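Local coordinates for protein putative S41 protease (PDB 3K50) that is of unconfirmed function but probably hydrolyses peptide bonds as a serine protease, carrying a PDZ domain beside an S41 peptidase domain, at residues Gly107-Met115 with Glu372-Phe382. Numbering follows the deposited sequence. Where two conformers were deposited one is given.
Sequences GLQRGHWIM and EDSYLSTYLPF
The type II turn Gln109-His112, which leads into strand 113-117 of the PDZ domain, sends Arg110 between two aromatic rings of the loop that follows strand 368-369, an end strand of the mixed sheet. The side chain runs out extended, CG anti to the backbone N (chi1 173°), and its guanidinium lies sandwiched, Tyr379 on one face and Phe382 on the opposite one. Tyr379 stacks nearly parallel, planes 16° apart, with Arg110 CZ 4.1 Å from the ring centroid in a cation-pi contact. Phe382 sits offset toward the guanidinium rim, and Arg110 CD makes a CH-pi contact over the middle of its ring. The arginine thereby ties the PDZ domain to the loop leading to helix 388-398. At the guanidinium edge, close to its plane, Arg110 NE donates to Leu380 O (2.9 Å) from above the carbonyl plane, while NH2 reaches Glu372 OE1 from above the carboxylate plane in a salt bridge (3.1 Å). Glu372 OE1 also pairs with Arg232, and OE2 is hydrogen-bonded to Tyr233 OH; Arg110 NH1 is hydrogen-bonded to that hydroxyl and to Ser95 O. The carboxylate probably offsets both arginine charges. Beyond the sandwich, Gly111 CA comes within 3.6 Å of Tyr379 O, and Leu376 CD1 lies at the edge of the Trp113 ring, 4.2 Å from CH2.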
loop_
_atom_site.group_PDB
_atom_site.type_symbol
_atom_site.label_atom_id
_atom_site.label_comp_id
_atom_site.label_asym_id
_atom_site.label_seq_id
_atom_site.Cartn_x
_atom_site.Cartn_y
_atom_site.Cartn_z
ATOM N N GLY A 107 -23.312 -6.054 1.422
ATOM C CA GLY A 107 -23.675 -4.696 1.861
ATOM C C GLY A 107 -22.684 -4.141 2.879
ATOM O O GLY A 107 -22.997 -3.213 3.627
ATOM N N LEU A 108 -21.477 -4.695 2.917
ATOM C CA LEU A 108 -20.510 -4.296 3.931
ATOM C C LEU A 108 -19.689 -3.102 3.469
ATOM O O LEU A 108 -19.435 -2.907 2.273
ATOM C CB LEU A 108 -19.615 -5.466 4.325
ATOM C CG LEU A 108 -20.191 -6.717 5.006
ATOM C CD1 LEU A 108 -19.100 -7.756 5.108
ATOM C CD2 LEU A 108 -20.747 -6.382 6.373
ATOM N N GLN A 109 -19.271 -2.307 4.444
ATOM C CA GLN A 109 -18.512 -1.107 4.202
ATOM C C GLN A 109 -17.491 -0.920 5.288
ATOM O O GLN A 109 -17.676 -1.393 6.404
ATOM C CB GLN A 109 -19.427 0.130 4.298
ATOM C CG GLN A 109 -20.526 0.223 3.304
ATOM C CD GLN A 109 -21.191 1.560 3.361
ATOM O OE1 GLN A 109 -20.579 2.590 3.051
ATOM N NE2 GLN A 109 -22.430 1.564 3.778
ATOM N N ARG A 110 -16.450 -0.187 4.986
ATOM C CA ARG A 110 -15.507 0.252 6.011
ATOM C C ARG A 110 -16.251 0.975 7.140
ATOM O O ARG A 110 -17.073 1.874 6.871
ATOM C CB ARG A 110 -14.475 1.169 5.345
ATOM C CG ARG A 110 -13.546 1.828 6.328
ATOM C CD ARG A 110 -12.579 2.697 5.637
ATOM N NE ARG A 110 -11.847 3.576 6.612
ATOM C CZ ARG A 110 -10.662 3.293 7.117
ATOM N NH1 ARG A 110 -10.050 2.185 6.775
ATOM N NH2 ARG A 110 -10.075 4.103 7.955
ATOM N N GLY A 111 -15.986 0.588 8.395
ATOM C CA GLY A 111 -16.672 1.129 9.566
ATOM C C GLY A 111 -17.717 0.157 10.109
ATOM O O GLY A 111 -18.181 0.292 11.224
ATOM N N HIS A 112 -18.128 -0.805 9.303
ATOM C CA HIS A 112 -18.980 -1.856 9.818
ATOM C C HIS A 112 -18.143 -2.797 10.648
ATOM O O HIS A 112 -16.949 -3.006 10.387
ATOM C CB HIS A 112 -19.612 -2.676 8.708
ATOM C CG HIS A 112 -20.820 -2.046 8.106
ATOM N ND1 HIS A 112 -21.086 -2.098 6.761
ATOM C CD2 HIS A 112 -21.842 -1.355 8.670
ATOM C CE1 HIS A 112 -22.217 -1.469 6.519
ATOM N NE2 HIS A 112 -22.693 -1.007 7.660
ATOM N N TRP A 113 -18.792 -3.397 11.630
ATOM C CA TRP A 113 -18.148 -4.360 12.512
ATOM C C TRP A 113 -18.874 -5.679 12.375
ATOM O O TRP A 113 -20.107 -5.685 12.400
ATOM C CB TRP A 113 -18.276 -3.941 13.959
ATOM C CG TRP A 113 -17.614 -2.664 14.351
ATOM C CD1 TRP A 113 -18.013 -1.418 14.035
ATOM C CD2 TRP A 113 -16.497 -2.516 15.234
ATOM N NE1 TRP A 113 -17.198 -0.484 14.635
ATOM C CE2 TRP A 113 -16.256 -1.135 15.376
ATOM C CE3 TRP A 113 -15.655 -3.414 15.891
ATOM C CZ2 TRP A 113 -15.207 -0.630 16.139
ATOM C CZ3 TRP A 113 -14.639 -2.911 16.682
ATOM C CH2 TRP A 113 -14.424 -1.516 16.795
ATOM N N ILE A 114 -18.141 -6.767 12.155
ATOM C CA ILE A 114 -18.731 -8.105 12.126
ATOM C C ILE A 114 -18.735 -8.589 13.587
ATOM O O ILE A 114 -17.684 -8.637 14.241
ATOM C CB ILE A 114 -17.970 -9.072 11.245
ATOM C CG1 ILE A 114 -17.897 -8.592 9.798
ATOM C CG2 ILE A 114 -18.670 -10.420 11.204
ATOM C CD1 ILE A 114 -17.060 -9.549 8.898
HETATM N N MSE A 115 -19.912 -8.927 14.100
HETATM C CA MSE A 115 -20.087 -9.317 15.518
HETATM C C MSE A 115 -20.367 -10.807 15.758
HETATM O O MSE A 115 -20.041 -11.325 16.836
HETATM C CB MSE A 115 -21.216 -8.515 16.150
HETATM C CG MSE A 115 -21.019 -7.030 16.074
HETATM SE SE MSE A 115 -22.477 -6.064 16.832
HETATM C CE MSE A 115 -22.018 -6.150 18.777
ATOM N N GLU A 372 -5.461 6.235 13.092
ATOM C CA GLU A 372 -6.870 6.047 12.781
ATOM C C GLU A 372 -7.613 5.149 13.794
ATOM O O GLU A 372 -8.814 5.321 14.022
ATOM C CB GLU A 372 -7.002 5.492 11.385
ATOM C CG GLU A 372 -6.377 4.076 11.130
ATOM C CD GLU A 372 -6.527 3.586 9.679
ATOM O OE1 GLU A 372 -7.149 4.300 8.855
ATOM O OE2 GLU A 372 -6.015 2.476 9.352
ATOM N N ASP A 373 -6.904 4.171 14.374
ATOM C CA ASP A 373 -7.483 3.302 15.385
ATOM C C ASP A 373 -7.863 3.981 16.702
ATOM O O ASP A 373 -8.589 3.375 17.474
ATOM C CB ASP A 373 -6.579 2.111 15.666
ATOM C CG ASP A 373 -6.290 1.275 14.413
ATOM O OD1 ASP A 373 -7.104 1.286 13.485
ATOM O OD2 ASP A 373 -5.229 0.627 14.363
ATOM N N SER A 374 -7.392 5.210 16.960
ATOM C CA SER A 374 -7.751 5.960 18.198
ATOM C C SER A 374 -9.051 6.777 18.081
ATOM O O SER A 374 -9.560 7.292 19.081
ATOM C CB SER A 374 -6.600 6.897 18.612
ATOM O OG SER A 374 -5.469 6.160 19.050
ATOM N N TYR A 375 -9.612 6.843 16.873
ATOM C CA TYR A 375 -10.765 7.650 16.603
ATOM C C TYR A 375 -11.874 6.786 15.994
ATOM O O TYR A 375 -12.236 6.960 14.815
ATOM C CB TYR A 375 -10.368 8.749 15.611
ATOM C CG TYR A 375 -9.338 9.754 16.043
ATOM C CD1 TYR A 375 -7.982 9.485 15.949
ATOM C CD2 TYR A 375 -9.725 11.005 16.494
ATOM C CE1 TYR A 375 -7.056 10.436 16.350
ATOM C CE2 TYR A 375 -8.818 11.955 16.870
ATOM C CZ TYR A 375 -7.486 11.674 16.821
ATOM O OH TYR A 375 -6.623 12.699 17.203
ATOM N N LEU A 376 -12.438 5.923 16.817
ATOM C CA LEU A 376 -13.449 4.976 16.338
ATOM C C LEU A 376 -14.720 5.638 15.850
ATOM O O LEU A 376 -15.303 5.190 14.868
ATOM C CB LEU A 376 -13.754 3.920 17.413
ATOM C CG LEU A 376 -12.576 2.990 17.742
ATOM C CD1 LEU A 376 -13.004 1.946 18.797
ATOM C CD2 LEU A 376 -11.964 2.318 16.516
ATOM N N SER A 377 -15.119 6.742 16.472
ATOM C CA SER A 377 -16.337 7.443 16.043
ATOM C C SER A 377 -16.219 8.072 14.631
ATOM O O SER A 377 -17.239 8.323 13.955
ATOM C CB SER A 377 -16.729 8.490 17.061
ATOM O OG SER A 377 -15.889 9.622 16.921
ATOM N N THR A 378 -15.006 8.345 14.173
ATOM C CA THR A 378 -14.814 8.808 12.800
ATOM C C THR A 378 -14.066 7.771 11.862
ATOM O O THR A 378 -13.503 8.143 10.830
ATOM C CB THR A 378 -14.145 10.172 12.760
ATOM O OG1 THR A 378 -12.964 10.138 13.551
ATOM C CG2 THR A 378 -15.099 11.265 13.311
ATOM N N TYR A 379 -14.068 6.495 12.230
ATOM C CA TYR A 379 -13.546 5.422 11.359
ATOM C C TYR A 379 -14.662 5.165 10.328
ATOM O O TYR A 379 -15.642 4.465 10.614
ATOM C CB TYR A 379 -13.234 4.213 12.205
ATOM C CG TYR A 379 -12.311 3.209 11.577
ATOM C CD1 TYR A 379 -12.757 2.325 10.637
ATOM C CD2 TYR A 379 -10.973 3.154 11.949
ATOM C CE1 TYR A 379 -11.908 1.393 10.085
ATOM C CE2 TYR A 379 -10.101 2.214 11.387
ATOM C CZ TYR A 379 -10.572 1.350 10.464
ATOM O OH TYR A 379 -9.734 0.390 9.928
ATOM N N LEU A 380 -14.525 5.791 9.153
ATOM C CA LEU A 380 -15.619 5.883 8.196
ATOM C C LEU A 380 -15.177 5.564 6.796
ATOM O O LEU A 380 -13.975 5.505 6.551
ATOM C CB LEU A 380 -16.163 7.324 8.208
ATOM C CG LEU A 380 -16.920 7.794 9.435
ATOM C CD1 LEU A 380 -17.056 9.288 9.439
ATOM C CD2 LEU A 380 -18.309 7.041 9.540
ATOM N N PRO A 381 -16.154 5.318 5.870
ATOM C CA PRO A 381 -15.770 5.069 4.508
ATOM C C PRO A 381 -14.830 6.099 3.922
ATOM O O PRO A 381 -14.934 7.281 4.225
ATOM C CB PRO A 381 -17.098 5.131 3.744
ATOM C CG PRO A 381 -18.098 4.545 4.806
ATOM C CD PRO A 381 -17.621 5.137 6.075
ATOM N N PHE A 382 -13.956 5.634 3.044
ATOM C CA PHE A 382 -13.028 6.552 2.388
ATOM C C PHE A 382 -13.744 7.637 1.581
ATOM O O PHE A 382 -14.732 7.392 0.882
ATOM C CB PHE A 382 -12.110 5.784 1.469
ATOM C CG PHE A 382 -11.276 4.743 2.161
ATOM C CD1 PHE A 382 -10.258 5.119 3.034
ATOM C CD2 PHE A 382 -11.413 3.411 1.838
ATOM C CE1 PHE A 382 -9.466 4.159 3.616
ATOM C CE2 PHE A 382 -10.642 2.470 2.407
ATOM C CZ PHE A 382 -9.635 2.844 3.289
#